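Local coordinates for oxidoreductase, short chain dehydrogenase/reductase family protein (Collinsella aerofaciens, PDB 5FYD) that catalyses the NADPH-dependent reduction of 7-oxolithocholate to ursodeoxycholate, acting as a homodimeric 7beta-hydroxysteroid dehydrogenase of the short-chain dehydrogenase/reductase family, at residues Ile147-Trp152 with Tyr253-Gly258; Asp180-Ile184 with Glu220-Gly226; Ala73-Phe77 with Lys121-Tyr126; Glu9-Gly15 with Met33-Val38; Glu5-Glu9 with Asp134-Val138. Residue numbers count along the deposited sequence, not the author numbering.

Contact 1: residues Ile147-Trp152 with Tyr253-Gly258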
# COMPACT_ATOMS: atom_id res chain seq x y z
N ILE A 147 -18.63 -4.11 7.80
CA ILE A 147 -19.33 -5.21 8.40
C ILE A 147 -18.56 -5.83 9.57
O ILE A 147 -19.14 -6.10 10.62
CB ILE A 147 -19.61 -6.31 7.33
CG1 ILE A 147 -20.41 -5.70 6.17
CG2 ILE A 147 -20.31 -7.51 7.96
CD1 ILE A 147 -20.54 -6.60 4.97
N SER A 148 -17.25 -6.04 9.38
CA SER A 148 -16.42 -6.70 10.38
C SER A 148 -15.94 -5.78 11.50
O SER A 148 -15.56 -6.27 12.58
CB SER A 148 -15.19 -7.28 9.68
OG SER A 148 -14.33 -6.25 9.21
N SER A 149 -15.95 -4.48 11.24
CA SER A 149 -15.15 -3.49 11.98
C SER A 149 -13.66 -3.62 11.64
O SER A 149 -13.22 -4.60 11.09
CB SER A 149 -15.37 -3.54 13.51
OG SER A 149 -14.49 -4.46 14.13
N SER A 150 -12.87 -2.63 12.04
CA SER A 150 -11.46 -2.59 11.63
C SER A 150 -10.57 -2.09 12.78
O SER A 150 -10.09 -0.95 12.76
CB SER A 150 -11.28 -1.73 10.38
OG SER A 150 -11.89 -0.45 10.51
N PRO A 151 -10.38 -2.94 13.82
CA PRO A 151 -9.42 -2.64 14.89
C PRO A 151 -8.08 -2.17 14.34
O PRO A 151 -7.63 -2.69 13.31
CB PRO A 151 -9.27 -4.00 15.60
CG PRO A 151 -10.59 -4.66 15.41
CD PRO A 151 -10.99 -4.28 14.01
N TRP A 152 -7.50 -1.16 14.99
CA TRP A 152 -6.25 -0.47 14.58
C TRP A 152 -6.41 0.41 13.33
O TRP A 152 -5.44 0.96 12.82
CB TRP A 152 -5.04 -1.43 14.50
CG TRP A 152 -4.43 -1.77 15.84
CD1 TRP A 152 -3.38 -1.15 16.44
CD2 TRP A 152 -4.87 -2.79 16.75
NE1 TRP A 152 -3.12 -1.72 17.66
CE2 TRP A 152 -4.00 -2.74 17.87
CE3 TRP A 152 -5.85 -3.78 16.71
CZ2 TRP A 152 -4.12 -3.61 18.96
CZ3 TRP A 152 -5.99 -4.64 17.80
CH2 TRP A 152 -5.11 -4.55 18.91
N TYR A 253 -15.74 -12.16 15.29
CA TYR A 253 -15.44 -11.52 14.01
C TYR A 253 -14.53 -10.31 14.23
O TYR A 253 -13.53 -10.14 13.53
CB TYR A 253 -16.75 -11.11 13.34
CG TYR A 253 -16.72 -10.83 11.85
CD1 TYR A 253 -15.56 -11.01 11.07
CD2 TYR A 253 -17.87 -10.42 11.22
CE1 TYR A 253 -15.60 -10.76 9.70
CE2 TYR A 253 -17.91 -10.16 9.87
CZ TYR A 253 -16.79 -10.35 9.12
OH TYR A 253 -16.89 -10.10 7.75
N ILE A 254 -14.86 -9.50 15.22
CA ILE A 254 -14.03 -8.33 15.57
C ILE A 254 -12.63 -8.78 15.95
O ILE A 254 -11.62 -8.25 15.46
CB ILE A 254 -14.65 -7.55 16.76
CG1 ILE A 254 -16.01 -6.97 16.36
CG2 ILE A 254 -13.70 -6.47 17.28
CD1 ILE A 254 -16.86 -6.58 17.55
N ARG A 255 -12.57 -9.77 16.84
CA ARG A 255 -11.30 -10.27 17.37
C ARG A 255 -10.43 -10.86 16.28
O ARG A 255 -9.24 -10.69 16.32
CB ARG A 255 -11.52 -11.28 18.50
CG ARG A 255 -11.91 -10.60 19.80
CD ARG A 255 -12.00 -11.58 20.97
NE ARG A 255 -12.49 -10.88 22.16
CZ ARG A 255 -13.57 -11.19 22.88
NH1 ARG A 255 -14.32 -12.25 22.63
NH2 ARG A 255 -13.88 -10.42 23.92
N TYR A 256 -11.06 -11.52 15.32
CA TYR A 256 -10.35 -12.06 14.16
C TYR A 256 -9.69 -10.94 13.37
O TYR A 256 -8.50 -11.02 13.06
CB TYR A 256 -11.31 -12.83 13.28
CG TYR A 256 -10.67 -13.55 12.15
CD1 TYR A 256 -9.96 -14.73 12.38
CD2 TYR A 256 -10.81 -13.11 10.84
CE1 TYR A 256 -9.37 -15.43 11.34
CE2 TYR A 256 -10.24 -13.82 9.78
CZ TYR A 256 -9.52 -14.97 10.05
OH TYR A 256 -8.95 -15.68 9.03
N MET A 257 -10.44 -9.87 13.12
CA MET A 257 -9.88 -8.69 12.47
C MET A 257 -8.73 -8.07 13.23
O MET A 257 -7.77 -7.61 12.61
CB MET A 257 -10.95 -7.63 12.23
CG MET A 257 -12.07 -8.06 11.29
SD MET A 257 -11.51 -8.59 9.66
CE MET A 257 -10.73 -7.10 9.06
N GLY A 258 -8.81 -8.04 14.55
CA GLY A 258 -7.77 -7.44 15.37
C GLY A 258 -6.58 -8.34 15.65
O GLY A 258 -5.55 -7.86 16.10

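Contact 2: residues Asp180-Ile184 with Glu220-Gly226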
# COMPACT_ATOMS: atom_id res chain seq x y z
N ASP A 180 -32.40 4.44 -9.44
CA ASP A 180 -31.87 3.14 -9.00
C ASP A 180 -30.62 3.35 -8.15
O ASP A 180 -29.66 3.94 -8.61
CB ASP A 180 -31.52 2.25 -10.18
CG ASP A 180 -32.74 1.83 -11.00
OD1 ASP A 180 -33.84 1.70 -10.43
OD2 ASP A 180 -32.58 1.66 -12.23
N VAL A 181 -30.65 2.87 -6.91
CA VAL A 181 -29.55 3.06 -5.99
C VAL A 181 -29.10 1.72 -5.47
O VAL A 181 -29.91 0.84 -5.21
CB VAL A 181 -29.95 4.02 -4.84
CG1 VAL A 181 -28.88 4.12 -3.74
CG2 VAL A 181 -30.25 5.39 -5.41
N GLU A 182 -27.80 1.55 -5.35
CA GLU A 182 -27.17 0.32 -4.88
C GLU A 182 -25.92 0.67 -4.10
O GLU A 182 -25.24 1.64 -4.41
CB GLU A 182 -26.80 -0.56 -6.06
CG GLU A 182 -26.26 -1.95 -5.72
CD GLU A 182 -25.57 -2.58 -6.91
OE1 GLU A 182 -26.05 -2.41 -8.06
OE2 GLU A 182 -24.51 -3.21 -6.70
N VAL A 183 -25.64 -0.11 -3.07
CA VAL A 183 -24.30 -0.14 -2.48
C VAL A 183 -23.62 -1.46 -2.80
O VAL A 183 -24.22 -2.53 -2.65
CB VAL A 183 -24.29 0.17 -0.97
CG1 VAL A 183 -25.30 -0.65 -0.17
CG2 VAL A 183 -22.87 0.04 -0.39
N ILE A 184 -22.37 -1.37 -3.23
CA ILE A 184 -21.55 -2.54 -3.47
C ILE A 184 -20.43 -2.52 -2.43
O ILE A 184 -19.69 -1.54 -2.34
CB ILE A 184 -21.00 -2.63 -4.91
CG1 ILE A 184 -20.21 -3.94 -5.10
CG2 ILE A 184 -20.13 -1.43 -5.31
CD1 ILE A 184 -20.89 -4.95 -5.97
N GLU A 220 -20.23 -6.49 -11.62
CA GLU A 220 -21.27 -7.04 -10.75
C GLU A 220 -22.24 -5.94 -10.26
O GLU A 220 -23.45 -6.13 -10.27
CB GLU A 220 -20.67 -7.78 -9.55
CG GLU A 220 -21.75 -8.38 -8.68
CD GLU A 220 -21.22 -9.31 -7.59
OE1 GLU A 220 -20.00 -9.44 -7.40
OE2 GLU A 220 -22.07 -9.90 -6.92
N ALA A 221 -21.70 -4.79 -9.86
CA ALA A 221 -22.56 -3.67 -9.44
C ALA A 221 -23.57 -3.27 -10.54
O ALA A 221 -24.76 -3.04 -10.26
CB ALA A 221 -21.72 -2.47 -9.03
N PHE A 222 -23.12 -3.17 -11.78
CA PHE A 222 -24.03 -2.76 -12.83
C PHE A 222 -25.02 -3.87 -13.20
O PHE A 222 -26.15 -3.57 -13.55
CB PHE A 222 -23.31 -2.21 -14.05
CG PHE A 222 -22.93 -0.77 -13.91
CD1 PHE A 222 -23.84 0.24 -14.15
CD2 PHE A 222 -21.67 -0.43 -13.46
CE1 PHE A 222 -23.49 1.58 -14.00
CE2 PHE A 222 -21.31 0.91 -13.30
CZ PHE A 222 -22.22 1.91 -13.58
N GLU A 223 -24.61 -5.13 -13.11
CA GLU A 223 -25.52 -6.26 -13.34
C GLU A 223 -26.70 -6.24 -12.36
O GLU A 223 -27.81 -6.54 -12.74
CB GLU A 223 -24.77 -7.60 -13.29
CG GLU A 223 -24.03 -7.85 -14.60
CD GLU A 223 -23.18 -9.12 -14.62
OE1 GLU A 223 -23.35 -9.99 -13.72
OE2 GLU A 223 -22.33 -9.24 -15.55
N LYS A 224 -26.45 -5.81 -11.12
CA LYS A 224 -27.46 -5.83 -10.06
C LYS A 224 -28.17 -4.49 -9.80
O LYS A 224 -29.12 -4.43 -9.02
CB LYS A 224 -26.83 -6.40 -8.79
CG LYS A 224 -26.49 -7.87 -9.01
CD LYS A 224 -25.75 -8.49 -7.84
CE LYS A 224 -25.56 -9.98 -8.11
NZ LYS A 224 -24.62 -10.58 -7.14
N LEU A 225 -27.74 -3.44 -10.50
CA LEU A 225 -28.31 -2.11 -10.34
C LEU A 225 -29.79 -2.13 -10.72
O LEU A 225 -30.13 -2.58 -11.81
CB LEU A 225 -27.58 -1.09 -11.22
CG LEU A 225 -28.07 0.33 -11.15
CD1 LEU A 225 -27.99 0.94 -9.75
CD2 LEU A 225 -27.31 1.17 -12.17
N GLY A 226 -30.64 -1.66 -9.82
CA GLY A 226 -32.09 -1.71 -10.01
C GLY A 226 -32.72 -3.04 -9.69
O GLY A 226 -33.93 -3.16 -9.82
O HOH W 1 -30.18 -1.29 -7.08

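Contact 3: residues Ala73-Phe77 with Lys121-Tyr126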
# COMPACT_ATOMS: atom_id res chain seq x y z
N ALA A 73 -17.12 19.34 -2.02
CA ALA A 73 -18.40 19.01 -2.64
C ALA A 73 -18.93 20.18 -3.45
O ALA A 73 -19.37 20.00 -4.56
CB ALA A 73 -19.41 18.58 -1.60
N GLU A 74 -18.84 21.39 -2.88
CA GLU A 74 -19.26 22.60 -3.60
C GLU A 74 -18.49 22.85 -4.91
O GLU A 74 -19.08 23.34 -5.89
CB GLU A 74 -19.14 23.82 -2.66
CG GLU A 74 -20.18 23.79 -1.55
CD GLU A 74 -21.60 23.93 -2.05
OE1 GLU A 74 -21.82 24.58 -3.11
OE2 GLU A 74 -22.50 23.35 -1.40
N THR A 75 -17.21 22.50 -4.93
CA THR A 75 -16.41 22.57 -6.16
C THR A 75 -17.02 21.66 -7.22
O THR A 75 -17.19 22.04 -8.37
CB THR A 75 -14.96 22.18 -5.87
OG1 THR A 75 -14.39 23.17 -5.02
CG2 THR A 75 -14.12 22.07 -7.13
N VAL A 76 -17.38 20.46 -6.79
CA VAL A 76 -18.02 19.50 -7.68
C VAL A 76 -19.38 20.02 -8.18
O VAL A 76 -19.66 19.97 -9.38
CB VAL A 76 -18.20 18.13 -7.00
CG1 VAL A 76 -18.97 17.18 -7.89
CG2 VAL A 76 -16.84 17.55 -6.62
N PHE A 77 -20.21 20.52 -7.27
CA PHE A 77 -21.53 20.99 -7.65
C PHE A 77 -21.46 22.12 -8.67
O PHE A 77 -22.31 22.21 -9.58
CB PHE A 77 -22.35 21.48 -6.45
CG PHE A 77 -22.48 20.48 -5.32
CD1 PHE A 77 -22.33 19.12 -5.52
CD2 PHE A 77 -22.75 20.95 -4.05
CE1 PHE A 77 -22.43 18.24 -4.44
CE2 PHE A 77 -22.87 20.09 -2.98
CZ PHE A 77 -22.72 18.73 -3.17
N LYS A 121 -22.87 15.04 1.46
CA LYS A 121 -23.17 16.24 0.68
C LYS A 121 -23.43 15.87 -0.77
O LYS A 121 -24.42 16.31 -1.36
CB LYS A 121 -22.02 17.26 0.76
CG LYS A 121 -21.95 18.01 2.08
CD LYS A 121 -20.84 19.04 2.05
CE LYS A 121 -20.96 20.02 3.21
NZ LYS A 121 -19.96 21.11 3.02
N CYS A 122 -22.54 15.04 -1.33
CA CYS A 122 -22.68 14.63 -2.71
C CYS A 122 -23.92 13.78 -2.88
O CYS A 122 -24.70 14.01 -3.80
CB CYS A 122 -21.44 13.89 -3.19
SG CYS A 122 -20.01 14.97 -3.39
N PHE A 123 -24.11 12.80 -2.01
CA PHE A 123 -25.26 11.88 -2.13
C PHE A 123 -26.57 12.67 -2.06
O PHE A 123 -27.46 12.47 -2.87
CB PHE A 123 -25.22 10.87 -1.01
CG PHE A 123 -26.04 9.60 -1.20
CD1 PHE A 123 -26.63 9.22 -2.40
CD2 PHE A 123 -26.15 8.74 -0.11
CE1 PHE A 123 -27.35 8.04 -2.49
CE2 PHE A 123 -26.83 7.55 -0.19
CZ PHE A 123 -27.43 7.20 -1.39
N HIS A 124 -26.63 13.62 -1.13
CA HIS A 124 -27.82 14.45 -0.95
C HIS A 124 -28.10 15.32 -2.17
O HIS A 124 -29.21 15.36 -2.67
CB HIS A 124 -27.65 15.34 0.28
CG HIS A 124 -28.80 16.26 0.51
ND1 HIS A 124 -28.71 17.62 0.29
CD2 HIS A 124 -30.05 16.04 0.97
CE1 HIS A 124 -29.86 18.19 0.62
NE2 HIS A 124 -30.68 17.25 1.03
N HIS A 125 -27.06 15.99 -2.64
CA HIS A 125 -27.20 16.94 -3.74
C HIS A 125 -27.68 16.23 -5.01
O HIS A 125 -28.68 16.64 -5.62
CB HIS A 125 -25.88 17.63 -3.92
CG HIS A 125 -25.85 18.63 -5.02
ND1 HIS A 125 -26.02 19.98 -4.80
CD2 HIS A 125 -25.62 18.48 -6.34
CE1 HIS A 125 -25.94 20.61 -5.96
NE2 HIS A 125 -25.68 19.73 -6.90
N TYR A 126 -27.02 15.13 -5.37
CA TYR A 126 -27.40 14.41 -6.59
C TYR A 126 -28.68 13.62 -6.43
O TYR A 126 -29.43 13.50 -7.40
CB TYR A 126 -26.21 13.63 -7.18
CG TYR A 126 -25.15 14.61 -7.61
CD1 TYR A 126 -25.29 15.33 -8.79
CD2 TYR A 126 -24.06 14.87 -6.81
CE1 TYR A 126 -24.36 16.29 -9.16
CE2 TYR A 126 -23.13 15.83 -7.16
CZ TYR A 126 -23.27 16.54 -8.33
OH TYR A 126 -22.34 17.49 -8.71

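Contact 4: residues Glu9-Gly15 with Met33-Val38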
# COMPACT_ATOMS: atom_id res chain seq x y z
N GLU A 9 -27.24 12.07 -19.39
CA GLU A 9 -26.07 12.37 -20.23
C GLU A 9 -24.72 12.22 -19.56
O GLU A 9 -23.77 11.79 -20.21
CB GLU A 9 -26.13 13.80 -20.80
CG GLU A 9 -27.07 13.99 -21.95
CD GLU A 9 -26.65 13.19 -23.16
OE1 GLU A 9 -25.56 13.40 -23.75
OE2 GLU A 9 -27.43 12.32 -23.49
N TRP A 10 -24.62 12.62 -18.29
CA TRP A 10 -23.36 12.65 -17.59
C TRP A 10 -23.38 11.77 -16.34
O TRP A 10 -24.37 11.74 -15.61
CB TRP A 10 -23.00 14.07 -17.19
CG TRP A 10 -22.64 14.95 -18.34
CD1 TRP A 10 -23.49 15.62 -19.16
CD2 TRP A 10 -21.32 15.28 -18.77
NE1 TRP A 10 -22.78 16.34 -20.10
CE2 TRP A 10 -21.45 16.14 -19.89
CE3 TRP A 10 -20.04 14.90 -18.34
CZ2 TRP A 10 -20.35 16.67 -20.55
CZ3 TRP A 10 -18.94 15.40 -19.00
CH2 TRP A 10 -19.10 16.28 -20.11
N GLY A 11 -22.27 11.08 -16.11
CA GLY A 11 -22.04 10.35 -14.86
C GLY A 11 -20.87 10.95 -14.11
O GLY A 11 -19.92 11.44 -14.72
N LEU A 12 -20.96 10.92 -12.79
CA LEU A 12 -20.02 11.58 -11.90
C LEU A 12 -19.35 10.52 -11.08
O LEU A 12 -20.01 9.81 -10.30
CB LEU A 12 -20.80 12.53 -11.00
CG LEU A 12 -20.08 13.24 -9.87
CD1 LEU A 12 -18.91 14.06 -10.37
CD2 LEU A 12 -21.05 14.10 -9.12
N ILE A 13 -18.03 10.40 -11.24
CA ILE A 13 -17.26 9.48 -10.46
C ILE A 13 -16.43 10.26 -9.45
O ILE A 13 -15.49 10.99 -9.82
CB ILE A 13 -16.34 8.60 -11.34
CG1 ILE A 13 -17.15 7.96 -12.50
CG2 ILE A 13 -15.61 7.56 -10.50
CD1 ILE A 13 -18.40 7.23 -12.09
N LEU A 14 -16.75 10.08 -8.18
CA LEU A 14 -16.11 10.82 -7.09
C LEU A 14 -15.00 9.94 -6.50
O LEU A 14 -15.24 9.06 -5.66
CB LEU A 14 -17.14 11.22 -6.04
CG LEU A 14 -18.22 12.12 -6.63
CD1 LEU A 14 -19.56 12.02 -5.93
CD2 LEU A 14 -17.69 13.55 -6.68
N GLY A 15 -13.77 10.17 -6.99
CA GLY A 15 -12.62 9.35 -6.65
C GLY A 15 -12.24 8.50 -7.84
O GLY A 15 -12.34 7.28 -7.78
N MET A 33 -22.08 7.22 -21.49
CA MET A 33 -22.17 8.44 -20.69
C MET A 33 -20.91 9.26 -20.79
O MET A 33 -19.80 8.73 -20.85
CB MET A 33 -22.39 8.15 -19.20
CG MET A 33 -23.70 7.46 -18.89
SD MET A 33 -23.91 7.38 -17.08
CE MET A 33 -25.33 8.40 -16.90
N ASN A 34 -21.11 10.57 -20.81
CA ASN A 34 -20.01 11.52 -20.65
C ASN A 34 -19.60 11.46 -19.18
O ASN A 34 -20.43 11.15 -18.35
CB ASN A 34 -20.45 12.91 -21.06
CG ASN A 34 -20.95 12.97 -22.49
OD1 ASN A 34 -20.28 12.49 -23.42
ND2 ASN A 34 -22.11 13.56 -22.68
N VAL A 35 -18.34 11.76 -18.88
CA VAL A 35 -17.79 11.43 -17.56
C VAL A 35 -17.25 12.68 -16.88
O VAL A 35 -16.37 13.34 -17.42
CB VAL A 35 -16.68 10.39 -17.69
CG1 VAL A 35 -16.17 9.97 -16.33
CG2 VAL A 35 -17.17 9.16 -18.45
N VAL A 36 -17.75 12.96 -15.68
CA VAL A 36 -17.15 13.94 -14.80
C VAL A 36 -16.31 13.13 -13.84
O VAL A 36 -16.86 12.30 -13.10
CB VAL A 36 -18.19 14.76 -14.00
CG1 VAL A 36 -17.50 15.86 -13.23
CG2 VAL A 36 -19.23 15.36 -14.91
N MET A 37 -15.00 13.35 -13.85
CA MET A 37 -14.07 12.60 -13.03
C MET A 37 -13.42 13.52 -12.01
O MET A 37 -12.92 14.61 -12.38
CB MET A 37 -13.01 11.88 -13.88
CG MET A 37 -12.18 12.74 -14.79
SD MET A 37 -11.15 11.65 -15.82
CE MET A 37 -12.40 11.03 -16.89
N VAL A 38 -13.48 13.11 -10.75
CA VAL A 38 -13.09 13.97 -9.65
C VAL A 38 -12.09 13.28 -8.76
O VAL A 38 -12.24 12.07 -8.43
CB VAL A 38 -14.29 14.38 -8.79
CG1 VAL A 38 -13.91 15.49 -7.81
CG2 VAL A 38 -15.48 14.79 -9.66
O HOH W 2 -23.01 13.97 -25.26

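Contact 5: residues Glu5-Glu9 with Asp134-Val138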
# COMPACT_ATOMS: atom_id res chain seq x y z
N GLU A 5 -28.89 6.47 -22.36
CA GLU A 5 -30.31 6.50 -22.72
C GLU A 5 -31.19 6.23 -21.50
O GLU A 5 -32.25 6.84 -21.35
CB GLU A 5 -30.60 5.47 -23.83
CG GLU A 5 -29.89 5.77 -25.15
CD GLU A 5 -29.84 4.58 -26.12
OE1 GLU A 5 -29.38 3.47 -25.75
OE2 GLU A 5 -30.24 4.76 -27.28
N LYS A 6 -30.77 5.33 -20.63
CA LYS A 6 -31.59 4.91 -19.49
C LYS A 6 -31.60 5.96 -18.37
O LYS A 6 -32.64 6.26 -17.78
CB LYS A 6 -31.09 3.56 -18.96
CG LYS A 6 -31.92 2.99 -17.83
CD LYS A 6 -31.45 1.60 -17.43
CE LYS A 6 -32.47 0.94 -16.51
NZ LYS A 6 -32.13 -0.48 -16.26
N TYR A 7 -30.42 6.50 -18.07
CA TYR A 7 -30.26 7.36 -16.88
C TYR A 7 -29.99 8.84 -17.12
O TYR A 7 -30.55 9.70 -16.42
CB TYR A 7 -29.17 6.77 -15.99
CG TYR A 7 -29.53 5.44 -15.38
CD1 TYR A 7 -30.63 5.31 -14.53
CD2 TYR A 7 -28.75 4.32 -15.63
CE1 TYR A 7 -30.95 4.09 -13.96
CE2 TYR A 7 -29.06 3.09 -15.05
CZ TYR A 7 -30.15 2.99 -14.21
OH TYR A 7 -30.43 1.76 -13.66
N GLY A 8 -29.13 9.17 -18.07
CA GLY A 8 -28.87 10.59 -18.39
C GLY A 8 -27.53 10.83 -19.03
O GLY A 8 -26.77 9.91 -19.21
N GLU A 9 -27.24 12.07 -19.39
CA GLU A 9 -26.07 12.37 -20.23
C GLU A 9 -24.72 12.22 -19.56
O GLU A 9 -23.77 11.79 -20.21
CB GLU A 9 -26.13 13.80 -20.80
CG GLU A 9 -27.07 13.99 -21.95
CD GLU A 9 -26.65 13.19 -23.16
OE1 GLU A 9 -25.56 13.40 -23.75
OE2 GLU A 9 -27.43 12.32 -23.49
N ASP A 134 -37.03 12.24 -11.54
CA ASP A 134 -37.41 10.84 -11.41
C ASP A 134 -36.61 9.94 -12.35
O ASP A 134 -37.14 9.09 -13.07
CB ASP A 134 -38.92 10.66 -11.56
CG ASP A 134 -39.38 9.30 -11.13
OD1 ASP A 134 -38.84 8.76 -10.12
OD2 ASP A 134 -40.26 8.74 -11.81
N ARG A 135 -35.30 10.15 -12.37
CA ARG A 135 -34.44 9.45 -13.26
C ARG A 135 -32.99 9.59 -12.78
O ARG A 135 -32.54 10.71 -12.52
CB ARG A 135 -34.63 10.03 -14.66
CG ARG A 135 -33.54 9.69 -15.64
CD ARG A 135 -33.79 10.26 -17.03
NE ARG A 135 -33.86 11.72 -17.13
CZ ARG A 135 -32.84 12.57 -17.29
NH1 ARG A 135 -31.58 12.15 -17.30
NH2 ARG A 135 -33.08 13.88 -17.43
N GLY A 136 -32.29 8.46 -12.67
CA GLY A 136 -30.88 8.47 -12.29
C GLY A 136 -30.41 7.22 -11.61
O GLY A 136 -31.21 6.34 -11.28
N ALA A 137 -29.12 7.14 -11.34
CA ALA A 137 -28.57 5.99 -10.64
C ALA A 137 -27.42 6.37 -9.75
O ALA A 137 -26.64 7.26 -10.08
CB ALA A 137 -28.15 4.95 -11.63
N VAL A 138 -27.33 5.70 -8.61
CA VAL A 138 -26.21 5.87 -7.71
C VAL A 138 -25.69 4.49 -7.34
O VAL A 138 -26.48 3.62 -6.95
CB VAL A 138 -26.61 6.58 -6.40
CG1 VAL A 138 -25.40 6.71 -5.45
CG2 VAL A 138 -27.20 7.95 -6.70

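Contact 1: residues Ile147-Trp152 with Tyr253-Gly258
I147, in the short helix 145-148, starts the contact, its CG2 4.1 Å from CE2 of Y253. S148 goes deeper: its CB sits over the face of the Y253 ring, 3.7 Å from the centroid, a CH-pi contact, while W244 stacks on the same tyrosine. At S149 the chain leaves the helix with positive phi, and two short hydrogen bonds, S149 OG to S148 O (2.6 Å) and S148 OG to S149 O (2.7 Å), tie the turn together. P151 then packs against the last turn of helix 250-258, its CD 3.8 Å from M257 CB and its CB 3.8 Å from G258 CA. W152 ends the run, CZ3 3.7 Å from G258 O. The C-terminal 27 residues, this helix included, are required for activity, and Y253 lies about 6 Å, side chain to side chain, from NADP-binding S240. No hydrogen bond crosses between the segments, so the helix is held here by shape and van der Waals contact, the hydroxyls of S148 and S149 bonding to each other's carbonyls.

Contact 2: residues Asp180-Ile184 with Glu220-Gly226
This is strand-on-helix packing beside the edge strand 230-232 of the Rossmann sheet: strand 180-184 runs roughly antiparallel to helix 220-224, with axes 9.1 Å apart at 148°. D180, E182 and I184 point their CA-to-CB bonds at segment 220-226, while V181 and V183 point away, V183 meeting helix 154-173 on the other face of the sheet. I184 CD1 packs on A221 CB at 4.0 Å. At the other end L225 folds back, its CD1 3.8 Å from D180 CB, and G226, with positive phi, brings its CA to 3.7 Å from D180 CG. A water bridges the main chains, 2.8 Å from both V181 O and G226 N. The carboxylate of D180 has its own partner in Y7, and E220 pairs with K224 and K238. Between these two ends lies the buried acid of E182, whose OE1 is 2.6 Å from A221 O. Two oxygens that close imply that E182 is probably protonated, donating to the A221 carbonyl.

Contact 3: residues Ala73-Phe77 with Lys121-Tyr126
F77 is the knob here. Its side chain drops into a hollow on helix 121-126 formed by K121, C122, H125 and Y126: the F77 and H125 rings stack face to face, centroids 3.6 Å apart and planes within 2° of parallel. H125 CB also covers the phenyl, lying 3.8 Å from the F77 centroid. C122 closes another part of the hollow, its SG 4.2 Å from F77 CE1, and Y126 meets the phenyl obliquely, CE2 to F77 CE1 at 3.7 Å. One turn back, the small A73 lets the backbones draw together, its CB 3.8 Å from K121 CB and 4.1 Å from C122 SG. V76 fills in beside the tyrosine, CG1 3.5 Å from Y126 OH, a hydroxyl that bonds to T80. The short axes lie 10.3 Å apart, crossing at -31°. Both helices cover one face of the parallel sheet: V76 and Y126 rest on L12, C122 on L14 and M88, and F123 reaches across to V138 and helix 154-173.

Contact 4: residues Glu9-Gly15 with Met33-Val38
L12 packs its CD1 between two valines of the neighbouring strand, 3.7 Å from V36 CG1 and 3.6 Å from V38 CG2. Helix 72-80 covers this face of the sheet through V76. On the other face I13 CG1 meets V35 CG1 at 4.4 Å, under helix 19-30. The backbones run parallel in register, W10 with N34 through L14 with V38, and the hydrogen bonds alternate: G11 N to N34 O (2.9 Å), V36 N to G11 O (2.8 Å), and so on to V38. Strand 10-14, helix 19-30 and strand 34-39 make the first beta-alpha-beta unit of the Rossmann fold, and G15, its N bonded to V38 O (2.8 Å), leads to the NADP-binding residues T17-G21 at the loop and the start of helix 19-30. Toward the other end, N34 CB lies over the W10 six-membered ring, 3.3 Å from its centroid. Here N34 N bonds to E9 O (3.0 Å), N34 OD1 accepts from the backbone N of E59, and a water links E9 OE1 (3.0 Å) to N34 ND2 (2.8 Å).

Contact 5: residues Glu5-Glu9 with Asp134-Val138
Y7 lays one face of its ring over the methyl of A137, whose CB sits 3.7 Å from the ring centroid and only 8° off the normal, a well-centred CH-pi contact. The ring also passes G136, CD1 lying 3.5 Å from G136 O, so the tyrosine covers the opening residues of strand 136-143 on the face where A137 points. Its hydroxyl continues past this strand to D180 on the next one, where it is hydrogen-bonded to OD2, while L225 packs against both Y7 and A137.

The second link is polar and comes from R135, just before the strand. Its side chain reaches back to the N-terminal helix 3-7, and NH1 donates to Y7 O at 2.8 Å; the other terminal nitrogen, NH2, is in a salt bridge with D84. G8 follows with positive phi as the chain leaves the helix, its CA 3.3 Å from R135 NH1. A beta carbon here would strike that nitrogen, and the backbone angles are themselves those of a glycine. G136 has a similarly glycine-specific conformation.

The contact thus joins the N-terminal helix to the start of a central strand, away from the annotated sites. Its chemistry is divided: an apolar ring-on-methyl overlap covers the strand, and a charged guanidinium satisfies the Y7 carbonyl while being balanced by D84.

Contacts 2, 4 and 5 all reach the one parallel sheet of the Rossmann fold. Contact 4 pairs strands 10-14 and 34-39; contact 5 shares E9 with it, their centres 12 Å apart. Contact 5 in turn touches contact 2, their centres 13 Å apart, through neighbouring strands 136-143 and 179-186. Contact 3 joins two helices packed over the sheet, touching all three. Along the chain, contact 4 and then contact 3 fall within the span of contact 5; contact 2 comes later, within that of contact 1. Contacts 2 to 5 thus build the nucleotide-binding Rossmann core, while contact 1, its centre 26 to 37 Å from the others, joins the C-terminal region required for activity to the chain just after S143, inferred to stabilise the transition state.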